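Local coordinates for chitin binding protein (Tectaria macrodonta, PDB 6IF7) that probably acts as a copper-dependent lytic polysaccharide monooxygenase of family AA10 that binds chitin, and is insecticidal, at residues H103-R113 and D126-N137. Sequence-based numbering, arbitrary orientation.
With CU (copper (II) ion), chain C; NAG (2-acetamido-2-deoxy-beta-D-glucopyranose), chain B; NAG (2-acetamido-2-deoxy-beta-D-glucopyranose), chain D.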
ATOM      1  N   HIS A 103     -16.750   0.434   0.671  1.00 33.19           N
ATOM      2  CA  HIS A 103     -17.242   1.288  -0.419  1.00 33.30           C
ATOM      3  C   HIS A 103     -17.454   0.470  -1.667  1.00 32.19           C
ATOM      4  O   HIS A 103     -16.878  -0.604  -1.814  1.00 30.67           O
ATOM      5  CB  HIS A 103     -16.289   2.448  -0.774  1.00 34.23           C
ATOM      6  CG  HIS A 103     -16.102   3.450   0.322  1.00 37.17           C
ATOM      7  ND1 HIS A 103     -17.145   3.936   1.074  1.00 36.74           N
ATOM      8  CD2 HIS A 103     -14.985   4.058   0.788  1.00 38.52           C
ATOM      9  CE1 HIS A 103     -16.681   4.794   1.964  1.00 38.51           C
ATOM     10  NE2 HIS A 103     -15.371   4.886   1.813  1.00 37.60           N
ATOM     11  N   LEU A 104     -18.274   1.014  -2.568  1.00 32.43           N
ATOM     12  CA  LEU A 104     -18.362   0.542  -3.936  1.00 33.67           C
ATOM     13  C   LEU A 104     -17.086   0.986  -4.624  1.00 32.79           C
ATOM     14  O   LEU A 104     -16.830   2.187  -4.740  1.00 34.49           O
ATOM     15  CB  LEU A 104     -19.565   1.139  -4.660  1.00 35.40           C
ATOM     16  CG  LEU A 104     -20.917   0.738  -4.087  1.00 37.59           C
ATOM     17  CD1 LEU A 104     -22.011   1.675  -4.603  1.00 40.02           C
ATOM     18  CD2 LEU A 104     -21.204  -0.721  -4.418  1.00 37.46           C
ATOM     19  N   GLY A 105     -16.283   0.024  -5.071  1.00 29.87           N
ATOM     20  CA  GLY A 105     -15.036   0.352  -5.765  1.00 29.01           C
ATOM     21  C   GLY A 105     -14.281  -0.878  -6.229  1.00 27.29           C
ATOM     22  O   GLY A 105     -14.709  -2.008  -6.009  1.00 25.42           O
ATOM     23  N   PHE A 106     -13.153  -0.636  -6.878  1.00 27.03           N
ATOM     24  CA  PHE A 106     -12.282  -1.717  -7.352  1.00 26.65           C
ATOM     25  C   PHE A 106     -10.853  -1.496  -6.908  1.00 25.14           C
ATOM     26  O   PHE A 106     -10.421  -0.356  -6.706  1.00 24.33           O
ATOM     27  CB  PHE A 106     -12.356  -1.872  -8.882  1.00 26.21           C
ATOM     28  CG  PHE A 106     -11.878  -0.673  -9.666  1.00 26.53           C
ATOM     29  CD1 PHE A 106     -10.527  -0.524 -10.007  1.00 25.76           C
ATOM     30  CD2 PHE A 106     -12.786   0.266 -10.149  1.00 26.94           C
ATOM     31  CE1 PHE A 106     -10.100   0.557 -10.765  1.00 26.23           C
ATOM     32  CE2 PHE A 106     -12.359   1.352 -10.920  1.00 26.99           C
ATOM     33  CZ  PHE A 106     -11.015   1.501 -11.223  1.00 26.52           C
ATOM     34  N   PHE A 107     -10.136  -2.598  -6.775  1.00 23.63           N
ATOM     35  CA  PHE A 107      -8.773  -2.597  -6.298  1.00 24.29           C
ATOM     36  C   PHE A 107      -7.831  -3.037  -7.400  1.00 25.64           C
ATOM     37  O   PHE A 107      -7.951  -4.167  -7.894  1.00 26.24           O
ATOM     38  CB  PHE A 107      -8.610  -3.577  -5.133  1.00 23.33           C
ATOM     39  CG  PHE A 107      -9.437  -3.242  -3.927  1.00 24.04           C
ATOM     40  CD1 PHE A 107     -10.769  -3.634  -3.839  1.00 24.90           C
ATOM     41  CD2 PHE A 107      -8.875  -2.551  -2.845  1.00 24.63           C
ATOM     42  CE1 PHE A 107     -11.529  -3.337  -2.704  1.00 24.72           C
ATOM     43  CE2 PHE A 107      -9.634  -2.248  -1.725  1.00 23.94           C
ATOM     44  CZ  PHE A 107     -10.954  -2.644  -1.651  1.00 24.61           C
ATOM     45  N   GLU A 108      -6.864  -2.180  -7.729  1.00 24.89           N
ATOM     46  CA  GLU A 108      -5.751  -2.541  -8.609  1.00 24.87           C
ATOM     47  C   GLU A 108      -4.506  -2.854  -7.771  1.00 24.95           C
ATOM     48  O   GLU A 108      -4.113  -2.047  -6.931  1.00 24.81           O
ATOM     49  CB  GLU A 108      -5.441  -1.395  -9.575  1.00 26.00           C
ATOM     50  CG  GLU A 108      -6.562  -1.030 -10.538  1.00 26.92           C
ATOM     51  CD  GLU A 108      -6.267   0.234 -11.346  1.00 28.94           C
ATOM     52  OE1 GLU A 108      -5.172   0.841 -11.136  1.00 31.04           O
ATOM     53  OE2 GLU A 108      -7.120   0.588 -12.209  1.00 26.29           O
ATOM     54  N   PHE A 109      -3.908  -4.030  -8.000  1.00 26.04           N
ATOM     55  CA  PHE A 109      -2.660  -4.462  -7.342  1.00 26.49           C
ATOM     56  C   PHE A 109      -1.491  -4.396  -8.316  1.00 25.79           C
ATOM     57  O   PHE A 109      -1.489  -5.084  -9.333  1.00 26.86           O
ATOM     58  CB  PHE A 109      -2.741  -5.907  -6.838  1.00 24.52           C
ATOM     59  CG  PHE A 109      -3.564  -6.097  -5.612  1.00 25.01           C
ATOM     60  CD1 PHE A 109      -4.915  -5.774  -5.596  1.00 25.23           C
ATOM     61  CD2 PHE A 109      -3.017  -6.684  -4.481  1.00 25.86           C
ATOM     62  CE1 PHE A 109      -5.692  -5.999  -4.478  1.00 24.52           C
ATOM     63  CE2 PHE A 109      -3.787  -6.898  -3.353  1.00 25.84           C
ATOM     64  CZ  PHE A 109      -5.128  -6.552  -3.351  1.00 25.32           C
ATOM     65  N   TYR A 110      -0.480  -3.608  -7.972  1.00 26.01           N
ATOM     66  CA  TYR A 110       0.753  -3.530  -8.745  1.00 26.31           C
ATOM     67  C   TYR A 110       1.878  -4.053  -7.894  1.00 27.10           C
ATOM     68  O   TYR A 110       1.857  -3.886  -6.670  1.00 28.31           O
ATOM     69  CB  TYR A 110       1.066  -2.084  -9.132  1.00 25.81           C
ATOM     70  CG  TYR A 110       0.010  -1.466 -10.033  1.00 27.73           C
ATOM     71  CD1 TYR A 110      -1.156  -0.893  -9.483  1.00 27.17           C
ATOM     72  CD2 TYR A 110       0.148  -1.469 -11.438  1.00 26.09           C
ATOM     73  CE1 TYR A 110      -2.131  -0.331 -10.295  1.00 27.11           C
ATOM     74  CE2 TYR A 110      -0.824  -0.895 -12.254  1.00 25.93           C
ATOM     75  CZ  TYR A 110      -1.965  -0.328 -11.676  1.00 26.14           C
ATOM     76  OH  TYR A 110      -2.949   0.248 -12.441  1.00 26.02           O
ATOM     77  N   VAL A 111       2.861  -4.670  -8.544  1.00 26.83           N
ATOM     78  CA  VAL A 111       4.136  -5.009  -7.909  1.00 26.01           C
ATOM     79  C   VAL A 111       5.296  -4.256  -8.572  1.00 25.19           C
ATOM     80  O   VAL A 111       5.256  -3.931  -9.771  1.00 23.78           O
ATOM     81  CB  VAL A 111       4.411  -6.537  -7.950  1.00 25.44           C
ATOM     82  CG1 VAL A 111       4.918  -6.990  -9.321  1.00 25.18           C
ATOM     83  CG2 VAL A 111       5.390  -6.924  -6.856  1.00 25.06           C
ATOM     84  N   THR A 112       6.333  -4.011  -7.775  1.00 24.57           N
ATOM     85  CA  THR A 112       7.584  -3.440  -8.261  1.00 25.10           C
ATOM     86  C   THR A 112       8.258  -4.362  -9.287  1.00 25.84           C
ATOM     87  O   THR A 112       8.224  -5.588  -9.153  1.00 24.38           O
ATOM     88  CB  THR A 112       8.578  -3.180  -7.108  1.00 24.83           C
ATOM     89  OG1 THR A 112       8.571  -4.300  -6.207  1.00 25.74           O
ATOM     90  CG2 THR A 112       8.198  -1.936  -6.343  1.00 25.33           C
ATOM     91  N   ARG A 113       8.863  -3.750 -10.301  1.00 27.00           N
ATOM     92  CA  ARG A 113       9.611  -4.475 -11.332  1.00 29.45           C
ATOM     93  C   ARG A 113      10.918  -5.084 -10.775  1.00 29.62           C
ATOM     94  O   ARG A 113      11.430  -4.676  -9.725  1.00 25.84           O
ATOM     95  CB  ARG A 113      10.008  -3.520 -12.453  1.00 31.72           C
ATOM     96  CG  ARG A 113       8.884  -2.924 -13.269  1.00 36.33           C
ATOM     97  CD  ARG A 113       9.378  -1.608 -13.861  1.00 39.11           C
ATOM     98  NE  ARG A 113       8.408  -0.919 -14.707  1.00 41.87           N
ATOM     99  CZ  ARG A 113       8.074  -1.276 -15.948  1.00 47.28           C
ATOM    100  NH1 ARG A 113       8.616  -2.343 -16.529  1.00 49.01           N
ATOM    101  NH2 ARG A 113       7.168  -0.571 -16.622  1.00 48.69           N
ATOM    102  N   ASP A 126       9.157   2.463 -11.354  1.00 28.33           N
ATOM    103  CA  ASP A 126       9.522   1.298 -10.504  1.00 27.89           C
ATOM    104  C   ASP A 126       8.457   0.189 -10.455  1.00 26.03           C
ATOM    105  O   ASP A 126       8.782  -0.956 -10.186  1.00 25.34           O
ATOM    106  CB  ASP A 126       9.897   1.743  -9.076  1.00 27.62           C
ATOM    107  CG  ASP A 126      11.062   2.740  -9.059  1.00 28.37           C
ATOM    108  OD1 ASP A 126      12.031   2.528  -9.791  1.00 29.97           O
ATOM    109  OD2 ASP A 126      11.006   3.747  -8.337  1.00 29.03           O
ATOM    110  N   LEU A 127       7.194   0.518 -10.738  1.00 27.65           N
ATOM    111  CA  LEU A 127       6.105  -0.497 -10.756  1.00 27.14           C
ATOM    112  C   LEU A 127       5.909  -1.118 -12.115  1.00 25.83           C
ATOM    113  O   LEU A 127       6.143  -0.470 -13.107  1.00 25.00           O
ATOM    114  CB  LEU A 127       4.780   0.124 -10.357  1.00 26.68           C
ATOM    115  CG  LEU A 127       4.680   0.688  -8.946  1.00 27.49           C
ATOM    116  CD1 LEU A 127       3.338   1.386  -8.837  1.00 27.23           C
ATOM    117  CD2 LEU A 127       4.827  -0.376  -7.880  1.00 27.50           C
ATOM    118  N   GLU A 128       5.432  -2.360 -12.154  1.00 27.39           N
ATOM    119  CA  GLU A 128       4.967  -2.942 -13.411  1.00 29.27           C
ATOM    120  C   GLU A 128       3.861  -2.065 -14.028  1.00 29.27           C
ATOM    121  O   GLU A 128       3.109  -1.424 -13.297  1.00 27.13           O
ATOM    122  CB  GLU A 128       4.442  -4.371 -13.209  1.00 29.75           C
ATOM    123  CG  GLU A 128       5.470  -5.432 -12.830  1.00 32.08           C
ATOM    124  CD  GLU A 128       6.565  -5.659 -13.873  1.00 34.54           C
ATOM    125  OE1 GLU A 128       6.784  -4.832 -14.779  1.00 40.55           O
ATOM    126  OE2 GLU A 128       7.251  -6.680 -13.778  1.00 35.97           O
ATOM    127  N   GLU A 129       3.760  -2.046 -15.356  1.00 31.58           N
ATOM    128  CA  GLU A 129       2.762  -1.210 -16.043  1.00 31.96           C
ATOM    129  C   GLU A 129       1.372  -1.695 -15.780  1.00 28.71           C
ATOM    130  O   GLU A 129       0.476  -0.894 -15.635  1.00 24.72           O
ATOM    131  CB  GLU A 129       2.959  -1.161 -17.564  1.00 37.99           C
ATOM    132  CG  GLU A 129       4.314  -0.615 -17.966  1.00 47.05           C
ATOM    133  CD  GLU A 129       4.334   0.042 -19.330  1.00 55.57           C
ATOM    134  OE1 GLU A 129       4.902  -0.561 -20.281  1.00 61.86           O
ATOM    135  OE2 GLU A 129       3.784   1.162 -19.437  1.00 56.73           O
ATOM    136  N   LEU A 130       1.205  -3.004 -15.698  1.00 27.88           N
ATOM    137  CA  LEU A 130      -0.106  -3.603 -15.532  1.00 28.62           C
ATOM    138  C   LEU A 130      -0.304  -4.206 -14.159  1.00 27.62           C
ATOM    139  O   LEU A 130       0.629  -4.765 -13.590  1.00 29.69           O
ATOM    140  CB  LEU A 130      -0.289  -4.711 -16.571  1.00 30.62           C
ATOM    141  CG  LEU A 130      -0.256  -4.291 -18.046  1.00 30.91           C
ATOM    142  CD1 LEU A 130      -0.866  -5.410 -18.848  1.00 33.31           C
ATOM    143  CD2 LEU A 130      -1.008  -3.002 -18.316  1.00 29.84           C
ATOM    144  N   PRO A 131      -1.542  -4.135 -13.634  1.00 27.64           N
ATOM    145  CA  PRO A 131      -1.816  -4.759 -12.349  1.00 25.51           C
ATOM    146  C   PRO A 131      -1.874  -6.274 -12.442  1.00 25.13           C
ATOM    147  O   PRO A 131      -2.253  -6.823 -13.478  1.00 23.80           O
ATOM    148  CB  PRO A 131      -3.183  -4.182 -11.945  1.00 26.71           C
ATOM    149  CG  PRO A 131      -3.818  -3.689 -13.201  1.00 26.81           C
ATOM    150  CD  PRO A 131      -2.718  -3.426 -14.192  1.00 27.41           C
ATOM    151  N   PHE A 132      -1.476  -6.957 -11.381  1.00 23.05           N
ATOM    152  CA  PHE A 132      -1.619  -8.403 -11.382  1.00 23.24           C
ATOM    153  C   PHE A 132      -2.941  -8.872 -10.794  1.00 23.89           C
ATOM    154  O   PHE A 132      -3.303 -10.044 -10.972  1.00 20.65           O
ATOM    155  CB  PHE A 132      -0.431  -9.133 -10.733  1.00 23.22           C
ATOM    156  CG  PHE A 132      -0.289  -8.916  -9.254  1.00 22.58           C
ATOM    157  CD1 PHE A 132       0.388  -7.805  -8.761  1.00 22.63           C
ATOM    158  CD2 PHE A 132      -0.758  -9.865  -8.356  1.00 23.08           C
ATOM    159  CE1 PHE A 132       0.573  -7.616  -7.387  1.00 22.19           C
ATOM    160  CE2 PHE A 132      -0.597  -9.669  -6.977  1.00 22.84           C
ATOM    161  CZ  PHE A 132       0.074  -8.545  -6.501  1.00 21.86           C
ATOM    162  N   ILE A 133      -3.649  -7.974 -10.098  1.00 24.82           N
ATOM    163  CA  ILE A 133      -5.053  -8.207  -9.737  1.00 26.86           C
ATOM    164  C   ILE A 133      -5.799  -6.901  -9.964  1.00 28.32           C
ATOM    165  O   ILE A 133      -5.297  -5.818  -9.602  1.00 26.75           O
ATOM    166  CB  ILE A 133      -5.244  -8.623  -8.257  1.00 28.73           C
ATOM    167  CG1 ILE A 133      -4.434  -9.891  -7.926  1.00 30.53           C
ATOM    168  CG2 ILE A 133      -6.721  -8.821  -7.934  1.00 30.53           C
ATOM    169  CD1 ILE A 133      -4.335 -10.184  -6.435  1.00 31.24           C
ATOM    170  N   ASN A 134      -6.979  -7.014 -10.582  1.00 26.97           N
ATOM    171  CA  ASN A 134      -7.954  -5.934 -10.623  1.00 27.59           C
ATOM    172  C   ASN A 134      -9.332  -6.509 -10.305  1.00 27.10           C
ATOM    173  O   ASN A 134      -9.867  -7.330 -11.058  1.00 28.42           O
ATOM    174  CB  ASN A 134      -7.912  -5.261 -11.988  1.00 27.66           C
ATOM    175  CG  ASN A 134      -8.773  -4.027 -12.066  1.00 28.15           C
ATOM    176  OD1 ASN A 134      -9.402  -3.587 -11.091  1.00 26.91           O
ATOM    177  ND2 ASN A 134      -8.779  -3.442 -13.239  1.00 28.29           N
ATOM    178  N   VAL A 135      -9.887  -6.108  -9.170  1.00 26.72           N
ATOM    179  CA  VAL A 135     -11.103  -6.737  -8.658  1.00 26.35           C
ATOM    180  C   VAL A 135     -12.124  -5.705  -8.151  1.00 26.65           C
ATOM    181  O   VAL A 135     -11.795  -4.804  -7.378  1.00 27.77           O
ATOM    182  CB  VAL A 135     -10.764  -7.810  -7.591  1.00 25.58           C
ATOM    183  CG1 VAL A 135     -10.124  -7.204  -6.352  1.00 27.06           C
ATOM    184  CG2 VAL A 135     -12.005  -8.616  -7.219  1.00 25.93           C
ATOM    185  N   THR A 136     -13.362  -5.852  -8.606  1.00 26.43           N
ATOM    186  CA  THR A 136     -14.469  -4.966  -8.223  1.00 26.84           C
ATOM    187  C   THR A 136     -15.285  -5.601  -7.138  1.00 26.22           C
ATOM    188  O   THR A 136     -15.788  -6.721  -7.325  1.00 26.71           O
ATOM    189  CB  THR A 136     -15.396  -4.691  -9.415  1.00 25.63           C
ATOM    190  OG1 THR A 136     -14.676  -3.926 -10.378  1.00 25.46           O
ATOM    191  CG2 THR A 136     -16.648  -3.908  -8.985  1.00 26.93           C
ATOM    192  N   ASN A 137     -15.440  -4.872  -6.029  1.00 26.33           N
ATOM    193  CA  ASN A 137     -16.294  -5.287  -4.893  1.00 28.39           C
ATOM    194  C   ASN A 137     -16.105  -6.742  -4.509  1.00 29.10           C
ATOM    195  O   ASN A 137     -17.031  -7.561  -4.603  1.00 29.65           O
ATOM    196  CB  ASN A 137     -17.770  -4.960  -5.180  1.00 29.81           C
ATOM    197  CG  ASN A 137     -17.995  -3.462  -5.316  1.00 29.21           C
ATOM    198  OD1 ASN A 137     -17.532  -2.671  -4.485  1.00 29.99           O
ATOM    199  ND2 ASN A 137     -18.644  -3.064  -6.377  1.00 30.01           N
TER
HETATM  200 CU    CU C 250     -14.038   5.695   3.209  1.00 38.51          CU
HETATM  201  C1  NAG B   1      -9.584  -2.232 -13.424  1.00 29.79           C
HETATM  202  C2  NAG B   1      -9.144  -1.398 -14.624  1.00 30.92           C
HETATM  203  C3  NAG B   1     -10.015  -0.176 -14.695  1.00 32.73           C
HETATM  204  C4  NAG B   1     -11.468  -0.574 -14.828  1.00 34.23           C
HETATM  205  C5  NAG B   1     -11.873  -1.433 -13.643  1.00 33.11           C
HETATM  206  C6  NAG B   1     -13.282  -1.956 -13.837  1.00 32.63           C
HETATM  207  C7  NAG B   1      -6.805  -1.365 -15.286  1.00 29.48           C
HETATM  208  C8  NAG B   1      -5.453  -0.786 -15.009  1.00 30.30           C
HETATM  209  N2  NAG B   1      -7.765  -0.952 -14.490  1.00 29.79           N
HETATM  210  O3  NAG B   1      -9.624   0.609 -15.834  1.00 33.63           O
HETATM  211  O4  NAG B   1     -12.254   0.615 -14.888  1.00 34.87           O
HETATM  212  O5  NAG B   1     -10.984  -2.535 -13.542  1.00 31.17           O
HETATM  213  O6  NAG B   1     -13.596  -2.808 -12.735  1.00 36.86           O
HETATM  214  O7  NAG B   1      -7.010  -2.141 -16.184  1.00 28.02           O
HETATM  215  C1  NAG D   2     -13.183   0.635 -15.970  1.00 37.12           C
HETATM  216  C2  NAG D   2     -14.129   1.820 -15.788  1.00 40.87           C
HETATM  217  C3  NAG D   2     -15.110   1.898 -16.944  1.00 41.73           C
HETATM  218  C4  NAG D   2     -14.399   1.795 -18.285  1.00 41.81           C
HETATM  219  C5  NAG D   2     -13.421   0.628 -18.331  1.00 40.08           C
HETATM  220  C6  NAG D   2     -12.769   0.618 -19.711  1.00 39.04           C
HETATM  221  C7  NAG D   2     -14.788   2.741 -13.606  1.00 45.09           C
HETATM  222  C8  NAG D   2     -15.705   2.633 -12.431  1.00 48.21           C
HETATM  223  N2  NAG D   2     -14.879   1.775 -14.541  1.00 42.49           N
HETATM  224  O3  NAG D   2     -15.724   3.171 -16.882  1.00 40.06           O
HETATM  225  O4  NAG D   2     -15.348   1.632 -19.333  1.00 44.97           O
HETATM  226  O5  NAG D   2     -12.512   0.775 -17.224  1.00 35.70           O
HETATM  227  O6  NAG D   2     -11.577  -0.131 -19.689  1.00 42.35           O
HETATM  228  O7  NAG D   2     -14.032   3.695 -13.682  1.00 47.95           O
HETATM  229  O   HOH W   1     -17.597  -3.373  -1.844  1.00 37.76           O
HETATM  230  O   HOH W   2       1.804  -5.517 -11.187  1.00 23.80           O
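Phe106 CD1 lies 3.4 Å from Asn134 OD1, across an antiparallel strand pair of the AA10 monooxygenase β-sandwich. Strand 105-111 runs against 133-136, and its other edge pairs with strand 159-167. Asn134 ND2 is bonded to C1 of the first N-acetylglucosamine, so this is an N-glycosylation site. The sugar rises from the face that carries Phe106, Glu108, Asn134 and Thr136. Phe106 has CG between its backbone N and carbonyl carbon (chi1 63°), which lays the ring under the sugar. C5 of that sugar sits 3.7 Å above the ring plane, over the centre. Glu108 fixes the acetamide: the sugar N2 donates to Glu108 OE2 (2.8 Å, 169°). The acetamide methyl C8 rests against both Tyr110 OH and Pro131 CG.

Further along, the Pro131 ring is a bump on the Tyr110 ring. Pro131 CB lies over that face, 4.1 Å from the ring centroid. The carbonyls of Glu128 and Glu129 border the same ring near its plane. Tyr110 OH donates to Glu108 OE1 and is also hydrogen-bonded to Arg55 NH2.

On the opposite face, which carries Phe107, Phe109, Ile133 and Val135, the packing is apolar. Phe109 CB sits over the Phe132 ring, 4.0 Å from its centroid, and the Phe109 ring turns an edge toward that face, planes at 75°. Ile133 CD1 lies over the Phe109 ring, toward its rim. Ile147 of strand 144-147, from the other sheet, touches Phe107, Phe109, Ile133 and Val135, so this is sandwich core.

Just before strand 105-111, His103 NE2 binds the copper ion, as does His1. At the far end the extended Arg113 chain runs alongside Leu127 and Glu128. Its NE makes a weak bond to Leu127 O, while Glu128 OE1 lies over the guanidinium face, 3.6 Å from Arg113 NH1.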